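Local atomic coordinates of putative Zn-dependent Alcohol Dehydrogenase (Rhodobacter sphaeroides, PDB entry 3IV6), a protein that binds S-adenosylmethionine in a Rossmann-like domain and probably acts as a methyltransferase. Residues A[30-40]-A[56-66]. Sequence-based numbering, arbitrary orientation.
Sequences RPSDRENDIFL and TRFLIEKALER. With SAM (S-adenosylmethionine), chain E.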
loop_
_atom_site.group_PDB
_atom_site.type_symbol
_atom_site.label_atom_id
_atom_site.label_comp_id
_atom_site.label_asym_id
_atom_site.label_seq_id
_atom_site.Cartn_x
_atom_site.Cartn_y
_atom_site.Cartn_z
ATOM N N ARG A 30 -0.824 7.802 -7.316
ATOM C CA ARG A 30 0.300 8.122 -6.448
ATOM C C ARG A 30 0.056 9.454 -5.769
ATOM O O ARG A 30 -0.793 10.222 -6.209
ATOM C CB ARG A 30 1.593 8.187 -7.236
ATOM C CG ARG A 30 1.609 9.195 -8.303
ATOM C CD ARG A 30 3.047 9.518 -8.639
ATOM N NE ARG A 30 3.208 10.311 -9.856
ATOM C CZ ARG A 30 3.012 9.836 -11.088
ATOM N NH1 ARG A 30 2.617 8.565 -11.251
ATOM N NH2 ARG A 30 3.190 10.638 -12.154
ATOM N N PRO A 31 0.796 9.745 -4.694
ATOM C CA PRO A 31 0.559 11.071 -4.100
ATOM C C PRO A 31 0.929 12.195 -5.052
ATOM O O PRO A 31 1.863 12.076 -5.806
ATOM C CB PRO A 31 1.452 11.074 -2.855
ATOM C CG PRO A 31 1.773 9.614 -2.603
ATOM C CD PRO A 31 1.742 8.930 -3.909
ATOM N N SER A 32 0.167 13.274 -5.032
ATOM C CA SER A 32 0.583 14.539 -5.678
ATOM C C SER A 32 1.786 15.244 -4.983
ATOM O O SER A 32 2.264 14.818 -3.914
ATOM C CB SER A 32 -0.590 15.489 -5.665
ATOM O OG SER A 32 -0.936 15.713 -4.309
ATOM N N ASP A 33 2.277 16.330 -5.568
ATOM C CA ASP A 33 3.307 17.108 -4.873
ATOM C C ASP A 33 2.844 17.500 -3.449
ATOM O O ASP A 33 3.525 17.199 -2.459
ATOM C CB ASP A 33 3.725 18.347 -5.666
ATOM C CG ASP A 33 4.458 18.015 -6.969
ATOM O OD1 ASP A 33 4.755 16.822 -7.242
ATOM O OD2 ASP A 33 4.729 18.979 -7.726
ATOM N N ARG A 34 1.673 18.125 -3.350
ATOM C CA ARG A 34 1.176 18.558 -2.068
ATOM C C ARG A 34 1.156 17.450 -1.036
ATOM O O ARG A 34 1.472 17.670 0.174
ATOM C CB ARG A 34 -0.242 19.085 -2.224
ATOM C CG ARG A 34 -0.390 20.476 -1.737
ATOM C CD ARG A 34 0.159 21.472 -2.784
ATOM N NE ARG A 34 1.045 22.419 -2.137
ATOM C CZ ARG A 34 1.437 23.552 -2.684
ATOM N NH1 ARG A 34 2.261 24.343 -2.019
ATOM N NH2 ARG A 34 0.996 23.884 -3.882
ATOM N N GLU A 35 0.735 16.271 -1.510
ATOM C CA GLU A 35 0.558 15.121 -0.636
ATOM C C GLU A 35 1.895 14.511 -0.182
ATOM O O GLU A 35 2.017 14.068 0.959
ATOM C CB GLU A 35 -0.330 14.097 -1.309
ATOM C CG GLU A 35 -1.738 14.578 -1.434
ATOM C CD GLU A 35 -2.626 13.648 -2.219
ATOM O OE1 GLU A 35 -2.130 12.882 -3.087
ATOM O OE2 GLU A 35 -3.841 13.711 -1.959
ATOM N N ASN A 36 2.884 14.487 -1.078
ATOM C CA ASN A 36 4.239 14.148 -0.689
ATOM C C ASN A 36 4.665 15.012 0.504
ATOM O O ASN A 36 5.145 14.504 1.517
ATOM C CB ASN A 36 5.216 14.345 -1.852
ATOM C CG ASN A 36 5.087 13.268 -2.928
ATOM O OD1 ASN A 36 4.488 12.219 -2.715
ATOM N ND2 ASN A 36 5.658 13.527 -4.079
ATOM N N ASP A 37 4.437 16.320 0.387
ATOM C CA ASP A 37 4.688 17.265 1.458
ATOM C C ASP A 37 3.953 16.960 2.782
ATOM O O ASP A 37 4.542 17.031 3.862
ATOM C CB ASP A 37 4.398 18.672 0.958
ATOM C CG ASP A 37 5.373 19.110 -0.116
ATOM O OD1 ASP A 37 6.344 18.352 -0.379
ATOM O OD2 ASP A 37 5.176 20.203 -0.706
ATOM N N ILE A 38 2.677 16.623 2.713
ATOM C CA ILE A 38 1.944 16.288 3.920
ATOM C C ILE A 38 2.476 15.030 4.615
ATOM O O ILE A 38 2.478 14.939 5.838
ATOM C CB ILE A 38 0.457 16.124 3.597
ATOM C CG1 ILE A 38 -0.138 17.470 3.204
ATOM C CG2 ILE A 38 -0.312 15.481 4.756
ATOM C CD1 ILE A 38 -1.439 17.350 2.423
ATOM N N PHE A 39 2.911 14.061 3.817
ATOM C CA PHE A 39 3.500 12.804 4.281
ATOM C C PHE A 39 4.781 13.090 5.064
ATOM O O PHE A 39 5.244 12.275 5.852
ATOM C CB PHE A 39 3.826 11.884 3.070
ATOM C CG PHE A 39 2.798 10.799 2.833
ATOM C CD1 PHE A 39 1.923 10.877 1.769
ATOM C CD2 PHE A 39 2.686 9.720 3.710
ATOM C CE1 PHE A 39 0.975 9.896 1.568
ATOM C CE2 PHE A 39 1.733 8.730 3.516
ATOM C CZ PHE A 39 0.867 8.819 2.441
ATOM N N LEU A 40 5.339 14.269 4.845
ATOM C CA LEU A 40 6.692 14.551 5.260
ATOM C C LEU A 40 6.789 15.672 6.277
ATOM O O LEU A 40 7.877 16.045 6.671
ATOM C CB LEU A 40 7.548 14.899 4.029
ATOM C CG LEU A 40 7.911 13.762 3.077
ATOM C CD1 LEU A 40 8.718 14.315 1.904
ATOM C CD2 LEU A 40 8.677 12.729 3.816
ATOM N N THR A 56 6.456 4.115 -4.798
ATOM C CA THR A 56 6.251 5.536 -4.488
ATOM C C THR A 56 7.533 6.358 -4.682
ATOM O O THR A 56 8.077 6.985 -3.745
ATOM C CB THR A 56 5.681 5.762 -3.065
ATOM O OG1 THR A 56 4.926 4.612 -2.673
ATOM C CG2 THR A 56 4.756 6.958 -3.046
ATOM N N ARG A 57 7.956 6.389 -5.943
ATOM C CA ARG A 57 9.233 6.948 -6.327
ATOM C C ARG A 57 9.423 8.444 -6.040
ATOM O O ARG A 57 10.540 8.866 -5.748
ATOM C CB ARG A 57 9.519 6.637 -7.797
ATOM C CG ARG A 57 10.818 7.224 -8.279
ATOM C CD ARG A 57 10.565 8.443 -9.100
ATOM N NE ARG A 57 11.812 9.147 -9.363
ATOM C CZ ARG A 57 12.433 9.169 -10.539
ATOM N NH1 ARG A 57 11.922 8.549 -11.605
ATOM N NH2 ARG A 57 13.573 9.838 -10.648
ATOM N N PHE A 58 8.354 9.238 -6.121
ATOM C CA PHE A 58 8.499 10.686 -5.960
ATOM C C PHE A 58 8.430 11.087 -4.494
ATOM O O PHE A 58 9.140 11.990 -4.062
ATOM C CB PHE A 58 7.520 11.473 -6.860
ATOM C CG PHE A 58 7.678 11.133 -8.316
ATOM C CD1 PHE A 58 8.858 11.434 -8.978
ATOM C CD2 PHE A 58 6.690 10.437 -9.004
ATOM C CE1 PHE A 58 9.031 11.084 -10.309
ATOM C CE2 PHE A 58 6.860 10.088 -10.317
ATOM C CZ PHE A 58 8.033 10.411 -10.970
ATOM N N LEU A 59 7.604 10.377 -3.727
ATOM C CA LEU A 59 7.630 10.503 -2.278
ATOM C C LEU A 59 9.011 10.157 -1.721
ATOM O O LEU A 59 9.559 10.857 -0.892
ATOM C CB LEU A 59 6.593 9.599 -1.638
ATOM C CG LEU A 59 6.762 9.592 -0.127
ATOM C CD1 LEU A 59 6.568 11.016 0.427
ATOM C CD2 LEU A 59 5.737 8.687 0.462
ATOM N N ILE A 60 9.595 9.075 -2.195
ATOM C CA ILE A 60 10.897 8.697 -1.692
ATOM C C ILE A 60 11.918 9.778 -2.030
ATOM O O ILE A 60 12.793 10.087 -1.233
ATOM C CB ILE A 60 11.285 7.306 -2.233
ATOM C CG1 ILE A 60 10.420 6.227 -1.549
ATOM C CG2 ILE A 60 12.781 7.034 -2.076
ATOM C CD1 ILE A 60 10.023 5.003 -2.474
ATOM N N GLU A 61 11.777 10.389 -3.199
ATOM C CA GLU A 61 12.767 11.355 -3.679
ATOM C C GLU A 61 12.694 12.692 -2.912
ATOM O O GLU A 61 13.723 13.324 -2.685
ATOM C CB GLU A 61 12.603 11.545 -5.180
ATOM C CG GLU A 61 13.651 12.374 -5.879
ATOM C CD GLU A 61 13.496 12.287 -7.403
ATOM O OE1 GLU A 61 12.766 11.373 -7.886
ATOM O OE2 GLU A 61 14.111 13.116 -8.118
ATOM N N LYS A 62 11.492 13.114 -2.506
ATOM C CA LYS A 62 11.339 14.284 -1.648
ATOM C C LYS A 62 11.878 14.021 -0.238
ATOM O O LYS A 62 12.437 14.916 0.402
ATOM C CB LYS A 62 9.890 14.763 -1.581
ATOM C CG LYS A 62 9.396 15.428 -2.854
ATOM C CD LYS A 62 10.369 16.444 -3.429
ATOM C CE LYS A 62 9.695 17.277 -4.530
ATOM N NZ LYS A 62 10.277 18.627 -4.778
ATOM N N ALA A 63 11.716 12.790 0.236
ATOM C CA ALA A 63 12.284 12.365 1.509
ATOM C C ALA A 63 13.774 12.522 1.518
ATOM O O ALA A 63 14.328 13.005 2.502
ATOM C CB ALA A 63 11.974 10.950 1.759
ATOM N N LEU A 64 14.441 12.053 0.462
ATOM C CA LEU A 64 15.900 12.183 0.396
ATOM C C LEU A 64 16.294 13.656 0.273
ATOM O O LEU A 64 17.240 14.105 0.904
ATOM C CB LEU A 64 16.500 11.374 -0.747
ATOM C CG LEU A 64 16.250 9.858 -0.756
ATOM C CD1 LEU A 64 16.367 9.267 -2.178
ATOM C CD2 LEU A 64 17.139 9.079 0.252
ATOM N N GLU A 65 15.556 14.421 -0.518
ATOM C CA GLU A 65 15.901 15.827 -0.719
ATOM C C GLU A 65 15.769 16.648 0.601
ATOM O O GLU A 65 16.526 17.554 0.851
ATOM C CB GLU A 65 15.051 16.380 -1.863
ATOM C CG GLU A 65 15.348 17.810 -2.311
ATOM C CD GLU A 65 14.276 18.352 -3.298
ATOM O OE1 GLU A 65 14.232 19.587 -3.555
ATOM O OE2 GLU A 65 13.470 17.534 -3.813
ATOM N N ARG A 66 14.804 16.275 1.436
ATOM C CA ARG A 66 14.563 16.822 2.754
ATOM C C ARG A 66 15.716 16.572 3.745
ATOM O O ARG A 66 15.835 17.274 4.763
ATOM C CB ARG A 66 13.268 16.220 3.296
ATOM C CG ARG A 66 12.911 16.560 4.749
ATOM C CD ARG A 66 12.639 18.034 4.960
ATOM N NE ARG A 66 11.623 18.509 4.037
ATOM C CZ ARG A 66 10.340 18.290 4.232
ATOM N NH1 ARG A 66 9.948 17.629 5.306
ATOM N NH2 ARG A 66 9.449 18.719 3.367
HETATM N N SAM E . 1.637 1.986 -5.424
HETATM C CA SAM E . 0.752 3.022 -4.921
HETATM C C SAM E . 1.519 4.286 -4.598
HETATM O O SAM E . 2.746 4.393 -4.733
HETATM O OXT SAM E . 0.853 5.220 -4.214
HETATM C CB SAM E . -0.074 2.522 -3.742
HETATM C CG SAM E . -0.030 1.008 -3.494
HETATM S SD SAM E . 1.412 0.360 -2.588
HETATM C CE SAM E . 2.491 1.810 -2.411
HETATM C "C5'" SAM E . 2.203 -0.755 -3.801
HETATM C "C4'" SAM E . 3.695 -1.037 -3.659
HETATM O "O4'" SAM E . 3.937 -1.730 -2.448
HETATM C "C3'" SAM E . 4.231 -1.943 -4.753
HETATM O "O3'" SAM E . 5.536 -1.498 -5.042
HETATM C "C2'" SAM E . 4.345 -3.307 -4.105
HETATM O "O2'" SAM E . 5.451 -4.032 -4.599
HETATM C "C1'" SAM E . 4.558 -2.979 -2.638
HETATM N N9 SAM E . 3.924 -3.974 -1.763
HETATM C C8 SAM E . 2.648 -4.462 -1.881
HETATM N N7 SAM E . 2.440 -5.382 -0.900
HETATM C C5 SAM E . 3.567 -5.497 -0.143
HETATM C C6 SAM E . 3.889 -6.285 0.978
HETATM N N6 SAM E . 3.029 -7.150 1.523
HETATM N N1 SAM E . 5.149 -6.175 1.511
HETATM C C2 SAM E . 6.066 -5.311 0.927
HETATM N N3 SAM E . 5.760 -4.524 -0.158
HETATM C C4 SAM E . 4.519 -4.617 -0.692
HETATM O O HOH W 1 6.770 18.582 4.357
#
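Leu40 lays its CD1 methyl over helix 57-65, 3.7 Å from Lys62 CB, while its CG meets Leu59 CD1 at 4.0 Å, the two leucine side chains lying side by side but running opposite ways. The contact lies in a Rossmann-like domain with S-adenosylmethionine bound, consistent with a methyltransferase fold: helix 57-65 follows strand 48-52, and helix 33-39 packs beside it at an axis distance of 9.6 Å and a crossing angle of -54°. Both helices rest on the central sheet, Leu40 and Phe39 reaching strand 113-117 and Ala63 strand 69-74. Asn36 lays its buried amide on the backbone of Phe58 and Leu59; OD1 lies 3.5 Å from Leu59 CB, and ND2 is in van der Waals contact with Phe58 C and Leu59 N. Leu59, its CG swung anti to the backbone N (chi1 172°), brings CD1 against Phe39 CB. Toward the ligand the contact continues through Arg30, Pro31 and Thr56. Arg30, extended from CG to NE, brings CD to the edge of the Phe58 ring, whose CE2 lies over one guanidinium face; the two planes are 52° apart. Pro31 CD packs on Thr56 CG2 at 3.7 Å, and both residues line the S-adenosylmethionine pocket. Thr56 OG1 lies 3.0 Å from SAM O. Ser32 and Glu35 form a capping box at the start of helix 33-39, and Glu35 also accepts from the backbone of Asp247 and Ala248. At the far end Arg66 NH1 donates to Leu40 O (2.9 Å) from above the carbonyl plane, while NH2 donates to a water that bonds to Asp37 O.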